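Local coordinates for appr-1-p processing domain protein (PDB 5M3E) that belongs to the macro domain family of alpha/beta proteins and holds adenosine-5-diphosphoribose in a cleft at one end of its central sheet, at residues G68-Y73 with L106-C111; G63-G68 with N86-K91; E25-T30 with S120-P125. All coordinates share one frame; numbering follows the deposited sequence.

Contact 1: G68-Y73 with L106-C111; sequences GRIFVY and LKDLVC
The carboxylate of Asp-108, on helix 99-115, accepts a hydrogen bond from the backbone N-H of Ile-70 just before strand 71-74 begins. Asp-108 OD2 lies 2.9 Å from Ile-70 N, with an angle of 155° at the hydrogen. The amide approaches on the anti side of the carboxylate and 26° out of its plane. With CG opposite its own N and beside the carbonyl carbon (chi1 -161°), OD2 is carried across to the chain at Arg-69 and Ile-70. The shaft of the same side chain leans on the turn, where Asp-108 CB sits 3.3 Å from Gly-68 O.

Next to this polar link the contact becomes apolar. Ile-70 runs past the aspartate in the opposite direction, and Ile-70 CG1 rests 3.9 Å from Leu-109 CA, on the next residue of the helix. With CG1 beside the backbone N, the branch is directed at the helix, and Leu-109 CB lies 4.3 Å from Ile-70 CG1.

Outward from this first shell, Phe-85 of strand 83-88 touches both Ile-70 and Leu-109, and Phe-87 also packs on Ile-70. Leu-109 in turn meets Leu-146 of helix 135-146. The contact thus fastens the entry to an outermost strand onto a helix that packs against the sheet, a layered alpha/beta architecture that belongs to the macro domain fold.

Contact 2: G63-G68 with N86-K91; sequences GQVQIG and NFPTKK. With APR (adenosine-5-diphosphoribose), chain B.
Pro-88 meets Val-65, Gln-66 and Ile-67 without any hydrogen bond between 63-68 and 86-91: the loop leaving helix 50-62 and the end of strand 83-88 join through a largely apolar contact, with carbonyl oxygens among the atoms touched. In this macro domain the helix closes with a Schellman motif, whose C-prime residue is Gly-63, and the chain then runs past the end of the strand.

The proline ring receives the loop at two of its carbons. Pro-88 CG lies 3.4 Å from Gln-66 O, and Val-65 CG1 comes within 4.0 Å of the same Pro-88 CG. Pro-88 CB faces Ile-67 CD1 at 4.1 Å. The Ile-67 branch, with CG1 beside the backbone N (chi1 -66°), reaches over to the carbonyls of Pro-88 and Lys-90. The extended chain of Lys-91 crosses the isoleucine at about a right angle, Lys-91 CG lying 3.6 Å from Ile-67 CG1. Tyr-101 of helix 99-115 touches both of these residues.

Beyond the strand, the turn faces the bound adenosine-5-diphosphoribose. Lys-90 lays its aliphatic CD 3.9 Å from C4D of the ligand, while its NZ is held by the carbonyl oxygens of Asn-130 and Trp-93. Beside it, the hydroxyl OG1 of Thr-89 donates a hydrogen bond of 2.7 Å to the ligand's phosphate oxygen O2B.

Contact 3: E25-T30 with S120-P125; sequences EALVNT and SIALPP. With APR (adenosine-5-diphosphoribose), chain B.
Ala-122 O accepts a hydrogen bond from Val-28 N at 2.9 Å, with a C=O...N angle of 174° that puts the donor almost in line with the carbonyl. Ala-122 also gives its N-H to the same strand, at Ala-26 O, and Ala-26 N donates to Ser-120 O less directly, 21° from the carbonyl plane. Ala-26 O is also approached by Ile-121 CA at 3.2 Å, a CA-H...O contact. These bonds join strands 26-31 and 120-123 in parallel, with Ala-26 opposite Ile-121 and Leu-27 opposite Ala-122.

At the start of the pair a side chain extends the bonding. Ser-120 OG, lodged between its own N and carbonyl carbon (chi1 58°), accepts the N-H of Glu-25 at 3.1 Å (N to OG), while Glu-25 OE1 turns to the backbone N of Arg-119.

On the face carrying Ala-26 and Ile-121, the end carbon CD1 of Ile-121 meets Val-28 CG2 at 3.7 Å, the two side chains crossing obliquely. Leu-27 CD2 and Ala-122 CB touch on the other face.

Pro-124 CD lies 3.4 Å from Val-28 O, and Pro-124 CG 3.7 Å from Thr-30 CG2. Thr-30 OG1 stands 3.2 Å from O1D of adenosine-5-diphosphoribose, a weak hydrogen bond; the ligand's O3A is also within reach of this hydroxyl, the sharing unsettled. Pro-125 CD approaches the ligand's O4'. Because proline at 124 has no N-H to offer Val-28 O, backbone hydrogen bonding between the strands stops there, and Thr-30 and Pro-125 meet the ligand.

From the N terminus, the chain first passes 25-30, which pairs with 120-125 across 89 intervening residues; contact 3 therefore closes a long loop at the middle of the sheet. Contacts 1 and 2 both nest inside it. They cross each other, since 63-68 meets 86-91 while 68-73 meets 106-111, and Gly-68 is common to both. Strand 83-88 connects the three: Asn-86 N probably hydrogen-bonds to Phe-71 O, and Phe-87 N to Asn-29 O. Leu-109 of contact 1 packs on Val-28 and Ile-121, tying helix 99-115 to the central strands, while contacts 2 and 3 both reach adenosine-5-diphosphoribose.

Contact 1: G68-Y73 with L106-C111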
# COMPACT_ATOMS: atom_id res chain seq x y z
N GLY A 68 4.00 2.43 -10.31
CA GLY A 68 5.36 2.75 -9.88
C GLY A 68 5.50 4.00 -9.03
O GLY A 68 6.63 4.38 -8.68
N ARG A 69 4.38 4.65 -8.70
CA ARG A 69 4.34 5.78 -7.79
C ARG A 69 3.33 5.52 -6.66
O ARG A 69 2.15 5.32 -6.93
CB ARG A 69 3.95 7.07 -8.53
CG ARG A 69 5.06 7.63 -9.42
CD ARG A 69 5.29 9.12 -9.19
NE ARG A 69 4.17 9.91 -9.73
CZ ARG A 69 4.12 10.48 -10.94
NH1 ARG A 69 5.15 10.40 -11.80
NH2 ARG A 69 3.03 11.16 -11.29
N ILE A 70 3.79 5.56 -5.40
CA ILE A 70 2.89 5.63 -4.23
C ILE A 70 2.27 7.04 -4.16
O ILE A 70 3.00 8.03 -4.21
CB ILE A 70 3.61 5.33 -2.89
CG1 ILE A 70 4.37 4.00 -2.93
CG2 ILE A 70 2.63 5.28 -1.72
CD1 ILE A 70 3.57 2.82 -3.45
N PHE A 71 0.94 7.12 -4.04
CA PHE A 71 0.28 8.39 -3.74
C PHE A 71 0.09 8.47 -2.24
O PHE A 71 -0.67 7.68 -1.68
CB PHE A 71 -1.07 8.55 -4.45
CG PHE A 71 -1.88 9.71 -3.92
CD1 PHE A 71 -1.52 11.03 -4.23
CD2 PHE A 71 -2.97 9.50 -3.06
CE1 PHE A 71 -2.25 12.12 -3.72
CE2 PHE A 71 -3.70 10.57 -2.54
CZ PHE A 71 -3.34 11.89 -2.88
N VAL A 72 0.77 9.43 -1.58
CA VAL A 72 0.76 9.54 -0.11
C VAL A 72 -0.26 10.56 0.35
O VAL A 72 -0.32 11.66 -0.19
CB VAL A 72 2.15 9.89 0.50
CG1 VAL A 72 2.05 10.15 2.02
CG2 VAL A 72 3.16 8.78 0.21
N TYR A 73 -1.06 10.17 1.34
CA TYR A 73 -1.86 11.13 2.07
C TYR A 73 -1.32 11.25 3.48
O TYR A 73 -1.19 10.25 4.19
CB TYR A 73 -3.33 10.76 2.09
CG TYR A 73 -4.22 11.83 2.74
CD1 TYR A 73 -4.35 13.11 2.16
CD2 TYR A 73 -4.93 11.55 3.92
CE1 TYR A 73 -5.15 14.08 2.76
CE2 TYR A 73 -5.73 12.51 4.52
CZ TYR A 73 -5.84 13.78 3.95
OH TYR A 73 -6.63 14.72 4.57
N LEU A 106 7.02 -1.28 -5.16
CA LEU A 106 7.91 -1.54 -4.04
C LEU A 106 9.15 -0.61 -4.01
O LEU A 106 9.45 -0.00 -2.97
CB LEU A 106 8.30 -3.02 -3.95
CG LEU A 106 7.22 -3.95 -3.37
CD1 LEU A 106 7.68 -5.38 -3.52
CD2 LEU A 106 6.89 -3.61 -1.91
N LYS A 107 9.83 -0.47 -5.16
CA LYS A 107 10.94 0.51 -5.29
C LYS A 107 10.58 1.93 -4.83
O LYS A 107 11.35 2.53 -4.08
CB LYS A 107 11.46 0.56 -6.73
CG LYS A 107 12.33 -0.62 -7.11
CD LYS A 107 12.55 -0.68 -8.62
CE LYS A 107 13.39 -1.90 -8.98
NZ LYS A 107 14.11 -1.75 -10.27
N ASP A 108 9.42 2.45 -5.24
CA ASP A 108 8.96 3.76 -4.76
C ASP A 108 8.54 3.73 -3.29
O ASP A 108 8.65 4.74 -2.59
CB ASP A 108 7.81 4.33 -5.60
CG ASP A 108 7.65 5.86 -5.42
OD1 ASP A 108 8.62 6.61 -5.71
OD2 ASP A 108 6.55 6.31 -4.99
N LEU A 109 8.04 2.59 -2.81
CA LEU A 109 7.64 2.48 -1.41
C LEU A 109 8.88 2.69 -0.53
O LEU A 109 8.86 3.47 0.44
CB LEU A 109 6.95 1.12 -1.14
CG LEU A 109 6.44 0.82 0.27
CD1 LEU A 109 5.17 1.62 0.55
CD2 LEU A 109 6.13 -0.63 0.47
N VAL A 110 9.97 2.03 -0.90
CA VAL A 110 11.20 2.10 -0.13
C VAL A 110 11.70 3.56 -0.02
O VAL A 110 12.01 4.04 1.08
CB VAL A 110 12.26 1.10 -0.67
CG1 VAL A 110 13.64 1.37 -0.09
CG2 VAL A 110 11.81 -0.34 -0.39
N CYS A 111 11.73 4.27 -1.15
CA CYS A 111 12.15 5.68 -1.18
C CYS A 111 11.37 6.54 -0.20
O CYS A 111 11.96 7.24 0.63
CB CYS A 111 12.03 6.27 -2.59
SG CYS A 111 12.90 5.34 -3.87

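Contact 2: G63-G68 with N86-K91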
# COMPACT_ATOMS: atom_id res chain seq x y z
N GLY A 63 -4.25 13.09 -13.35
CA GLY A 63 -3.26 12.24 -14.03
C GLY A 63 -2.13 11.81 -13.11
O GLY A 63 -1.19 11.15 -13.54
N GLN A 64 -2.24 12.14 -11.82
CA GLN A 64 -1.16 12.00 -10.84
C GLN A 64 -0.97 10.57 -10.26
O GLN A 64 0.06 10.29 -9.64
CB GLN A 64 -1.44 12.96 -9.70
CG GLN A 64 -0.23 13.40 -8.93
CD GLN A 64 -0.62 14.27 -7.75
OE1 GLN A 64 -1.43 15.20 -7.89
NE2 GLN A 64 -0.07 13.96 -6.56
N VAL A 65 -1.96 9.70 -10.40
CA VAL A 65 -1.83 8.33 -9.91
C VAL A 65 -1.37 7.45 -11.09
O VAL A 65 -2.01 7.40 -12.14
CB VAL A 65 -3.13 7.82 -9.22
CG1 VAL A 65 -2.98 6.37 -8.75
CG2 VAL A 65 -3.44 8.69 -8.02
N GLN A 66 -0.22 6.83 -10.94
CA GLN A 66 0.30 5.90 -11.95
C GLN A 66 1.07 4.75 -11.30
O GLN A 66 1.50 4.86 -10.15
CB GLN A 66 1.16 6.62 -12.98
CG GLN A 66 2.03 7.71 -12.39
CD GLN A 66 3.15 8.14 -13.33
OE1 GLN A 66 4.14 7.42 -13.51
NE2 GLN A 66 2.99 9.32 -13.93
N ILE A 67 1.20 3.67 -12.07
CA ILE A 67 2.01 2.50 -11.73
C ILE A 67 3.45 2.96 -11.39
O ILE A 67 4.03 3.79 -12.09
CB ILE A 67 2.04 1.47 -12.92
CG1 ILE A 67 0.64 0.84 -13.19
CG2 ILE A 67 3.04 0.35 -12.69
CD1 ILE A 67 -0.00 0.10 -12.02
N GLY A 68 4.00 2.43 -10.31
CA GLY A 68 5.36 2.75 -9.88
C GLY A 68 5.50 4.00 -9.03
O GLY A 68 6.63 4.38 -8.68
N ASN A 86 -1.11 4.96 -0.79
CA ASN A 86 -1.91 4.38 -1.80
C ASN A 86 -1.04 3.81 -2.92
O ASN A 86 -0.51 4.53 -3.74
CB ASN A 86 -2.94 5.40 -2.30
CG ASN A 86 -3.88 5.87 -1.19
OD1 ASN A 86 -4.81 5.17 -0.80
ND2 ASN A 86 -3.61 7.07 -0.66
N PHE A 87 -0.94 2.48 -2.92
CA PHE A 87 -0.07 1.68 -3.80
C PHE A 87 -0.87 1.21 -5.04
O PHE A 87 -1.82 0.44 -4.91
CB PHE A 87 0.42 0.48 -2.99
CG PHE A 87 1.56 -0.29 -3.61
CD1 PHE A 87 1.44 -0.92 -4.87
CD2 PHE A 87 2.78 -0.45 -2.91
CE1 PHE A 87 2.49 -1.67 -5.40
CE2 PHE A 87 3.82 -1.20 -3.43
CZ PHE A 87 3.68 -1.82 -4.68
N PRO A 88 -0.49 1.67 -6.23
CA PRO A 88 -1.15 1.17 -7.42
C PRO A 88 -0.76 -0.26 -7.77
O PRO A 88 0.38 -0.52 -8.20
CB PRO A 88 -0.69 2.15 -8.52
CG PRO A 88 -0.46 3.41 -7.75
CD PRO A 88 0.27 2.89 -6.54
N THR A 89 -1.71 -1.16 -7.54
CA THR A 89 -1.63 -2.54 -7.99
C THR A 89 -2.46 -2.84 -9.25
O THR A 89 -2.42 -3.96 -9.76
CB THR A 89 -2.06 -3.50 -6.90
OG1 THR A 89 -3.45 -3.41 -6.73
CG2 THR A 89 -1.36 -3.15 -5.58
N LYS A 90 -3.21 -1.85 -9.74
CA LYS A 90 -3.91 -1.96 -11.02
C LYS A 90 -3.85 -0.66 -11.79
O LYS A 90 -3.69 0.40 -11.20
CB LYS A 90 -5.37 -2.34 -10.80
CG LYS A 90 -5.58 -3.81 -10.52
CD LYS A 90 -7.05 -4.15 -10.52
CE LYS A 90 -7.26 -5.65 -10.31
NZ LYS A 90 -8.62 -6.05 -10.76
N LYS A 91 -3.99 -0.75 -13.11
CA LYS A 91 -4.39 0.43 -13.89
C LYS A 91 -5.94 0.53 -13.91
O LYS A 91 -6.51 1.04 -12.97
CB LYS A 91 -3.77 0.39 -15.27
CG LYS A 91 -2.26 0.46 -15.23
CD LYS A 91 -1.76 0.72 -16.63
CE LYS A 91 -0.27 0.52 -16.77
NZ LYS A 91 0.09 0.72 -18.20
N1 APR B . -6.64 -6.73 6.34
C2 APR B . -5.71 -7.52 5.76
N3 APR B . -5.89 -8.12 4.57
C4 APR B . -7.05 -7.95 3.89
C5 APR B . -8.13 -7.10 4.44
C6 APR B . -7.83 -6.48 5.76
N6 APR B . -8.73 -5.68 6.37
N7 APR B . -9.15 -7.12 3.56
C8 APR B . -8.75 -7.91 2.51
N9 APR B . -7.51 -8.41 2.73
C1' APR B . -6.68 -9.28 1.86
C2' APR B . -7.46 -10.30 1.05
O2' APR B . -6.78 -11.55 1.14
C3' APR B . -7.39 -9.81 -0.37
O3' APR B . -7.38 -10.90 -1.32
O4' APR B . -6.02 -8.41 0.93
C4' APR B . -6.09 -8.99 -0.36
C5' APR B . -5.96 -7.90 -1.42
O5' APR B . -7.16 -7.12 -1.50
PA APR B . -7.61 -6.50 -2.92
O1A APR B . -8.48 -5.32 -2.59
O2A APR B . -8.13 -7.61 -3.79
O3A APR B . -6.22 -5.91 -3.52
PB APR B . -5.60 -6.17 -4.99
O1B APR B . -5.61 -7.64 -5.30
O2B APR B . -4.28 -5.40 -5.12
O5D APR B . -6.62 -5.47 -6.02
C5D APR B . -6.64 -4.07 -6.34
O4D APR B . -9.00 -4.05 -5.75
O1D APR B . -8.78 -3.07 -3.66
C1D APR B . -9.33 -2.90 -4.97
O2D APR B . -9.66 -0.61 -5.73
C2D APR B . -8.72 -1.68 -5.65
O3D APR B . -9.12 -1.88 -8.05
C3D APR B . -8.20 -2.17 -6.99
C4D APR B . -8.06 -3.67 -6.77

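Contact 3: E25-T30 with S120-P125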
# COMPACT_ATOMS: atom_id res chain seq x y z
N GLU A 25 2.71 3.75 11.91
CA GLU A 25 2.79 5.11 11.39
C GLU A 25 2.19 5.23 9.99
O GLU A 25 1.57 6.27 9.69
CB GLU A 25 4.25 5.60 11.39
CG GLU A 25 4.83 5.69 12.81
CD GLU A 25 6.25 6.25 12.88
OE1 GLU A 25 6.93 6.38 11.83
OE2 GLU A 25 6.69 6.56 14.01
N ALA A 26 2.35 4.19 9.15
CA ALA A 26 1.92 4.23 7.72
C ALA A 26 1.18 2.98 7.28
O ALA A 26 1.61 1.87 7.57
CB ALA A 26 3.11 4.46 6.80
N LEU A 27 0.07 3.16 6.57
CA LEU A 27 -0.73 2.03 6.06
C LEU A 27 -0.68 1.99 4.54
O LEU A 27 -0.82 3.00 3.90
CB LEU A 27 -2.19 2.15 6.53
CG LEU A 27 -2.53 1.81 7.99
CD1 LEU A 27 -4.04 1.93 8.20
CD2 LEU A 27 -2.06 0.42 8.37
N VAL A 28 -0.52 0.79 3.99
CA VAL A 28 -0.53 0.63 2.54
C VAL A 28 -1.90 0.22 2.08
O VAL A 28 -2.44 -0.79 2.52
CB VAL A 28 0.51 -0.39 2.03
CG1 VAL A 28 0.38 -0.60 0.52
CG2 VAL A 28 1.92 0.08 2.38
N ASN A 29 -2.43 1.03 1.18
CA ASN A 29 -3.68 0.75 0.47
C ASN A 29 -3.39 0.26 -0.96
O ASN A 29 -2.48 0.74 -1.60
CB ASN A 29 -4.57 2.01 0.47
CG ASN A 29 -5.96 1.74 -0.12
OD1 ASN A 29 -6.39 0.61 -0.25
ND2 ASN A 29 -6.64 2.79 -0.53
N THR A 30 -4.20 -0.68 -1.44
CA THR A 30 -4.12 -1.18 -2.82
C THR A 30 -5.14 -0.44 -3.68
O THR A 30 -6.36 -0.61 -3.49
CB THR A 30 -4.46 -2.68 -2.90
OG1 THR A 30 -5.82 -2.89 -2.48
CG2 THR A 30 -3.58 -3.45 -2.00
N SER A 120 7.41 2.55 11.09
CA SER A 120 6.61 1.33 11.06
C SER A 120 5.53 1.45 9.96
O SER A 120 4.98 2.53 9.71
CB SER A 120 5.98 1.05 12.44
OG SER A 120 5.17 2.13 12.90
N ILE A 121 5.24 0.32 9.32
CA ILE A 121 4.34 0.30 8.18
C ILE A 121 3.69 -1.08 8.09
O ILE A 121 4.27 -2.06 8.50
CB ILE A 121 5.09 0.75 6.87
CG1 ILE A 121 4.22 0.59 5.63
CG2 ILE A 121 6.37 -0.04 6.66
CD1 ILE A 121 4.63 1.50 4.48
N ALA A 122 2.47 -1.13 7.59
CA ALA A 122 1.77 -2.38 7.40
C ALA A 122 1.20 -2.45 5.99
O ALA A 122 0.73 -1.43 5.46
CB ALA A 122 0.66 -2.52 8.42
N LEU A 123 1.28 -3.64 5.39
CA LEU A 123 0.77 -3.90 4.04
C LEU A 123 -0.15 -5.13 4.00
O LEU A 123 -0.02 -6.01 4.84
CB LEU A 123 1.87 -4.26 3.03
CG LEU A 123 3.27 -3.70 2.92
CD1 LEU A 123 4.08 -3.95 4.20
CD2 LEU A 123 3.92 -4.33 1.69
N PRO A 124 -1.03 -5.20 2.98
CA PRO A 124 -1.76 -6.39 2.62
C PRO A 124 -1.02 -7.17 1.51
O PRO A 124 0.08 -6.73 1.12
CB PRO A 124 -3.06 -5.82 2.08
CG PRO A 124 -2.62 -4.57 1.38
CD PRO A 124 -1.43 -4.05 2.13
N PRO A 125 -1.61 -8.30 1.01
CA PRO A 125 -1.10 -9.03 -0.15
C PRO A 125 -1.40 -8.29 -1.45
O PRO A 125 -2.47 -8.46 -2.06
CB PRO A 125 -1.83 -10.41 -0.07
CG PRO A 125 -2.26 -10.52 1.35
CD PRO A 125 -2.67 -9.10 1.67
N1 APR B . -6.64 -6.73 6.34
C2 APR B . -5.71 -7.52 5.76
N3 APR B . -5.89 -8.12 4.57
C4 APR B . -7.05 -7.95 3.89
C5 APR B . -8.13 -7.10 4.44
C6 APR B . -7.83 -6.48 5.76
N6 APR B . -8.73 -5.68 6.37
N7 APR B . -9.15 -7.12 3.56
C8 APR B . -8.75 -7.91 2.51
N9 APR B . -7.51 -8.41 2.73
C1' APR B . -6.68 -9.28 1.86
C2' APR B . -7.46 -10.30 1.05
O2' APR B . -6.78 -11.55 1.14
C3' APR B . -7.39 -9.81 -0.37
O3' APR B . -7.38 -10.90 -1.32
O4' APR B . -6.02 -8.41 0.93
C4' APR B . -6.09 -8.99 -0.36
C5' APR B . -5.96 -7.90 -1.42
O5' APR B . -7.16 -7.12 -1.50
PA APR B . -7.61 -6.50 -2.92
O1A APR B . -8.48 -5.32 -2.59
O2A APR B . -8.13 -7.61 -3.79
O3A APR B . -6.22 -5.91 -3.52
PB APR B . -5.60 -6.17 -4.99
O1B APR B . -5.61 -7.64 -5.30
O2B APR B . -4.28 -5.40 -5.12
O5D APR B . -6.62 -5.47 -6.02
C5D APR B . -6.64 -4.07 -6.34
O4D APR B . -9.00 -4.05 -5.75
O1D APR B . -8.78 -3.07 -3.66
C1D APR B . -9.33 -2.90 -4.97
O2D APR B . -9.66 -0.61 -5.73
C2D APR B . -8.72 -1.68 -5.65
O3D APR B . -9.12 -1.88 -8.05
C3D APR B . -8.20 -2.17 -6.99
C4D APR B . -8.06 -3.67 -6.77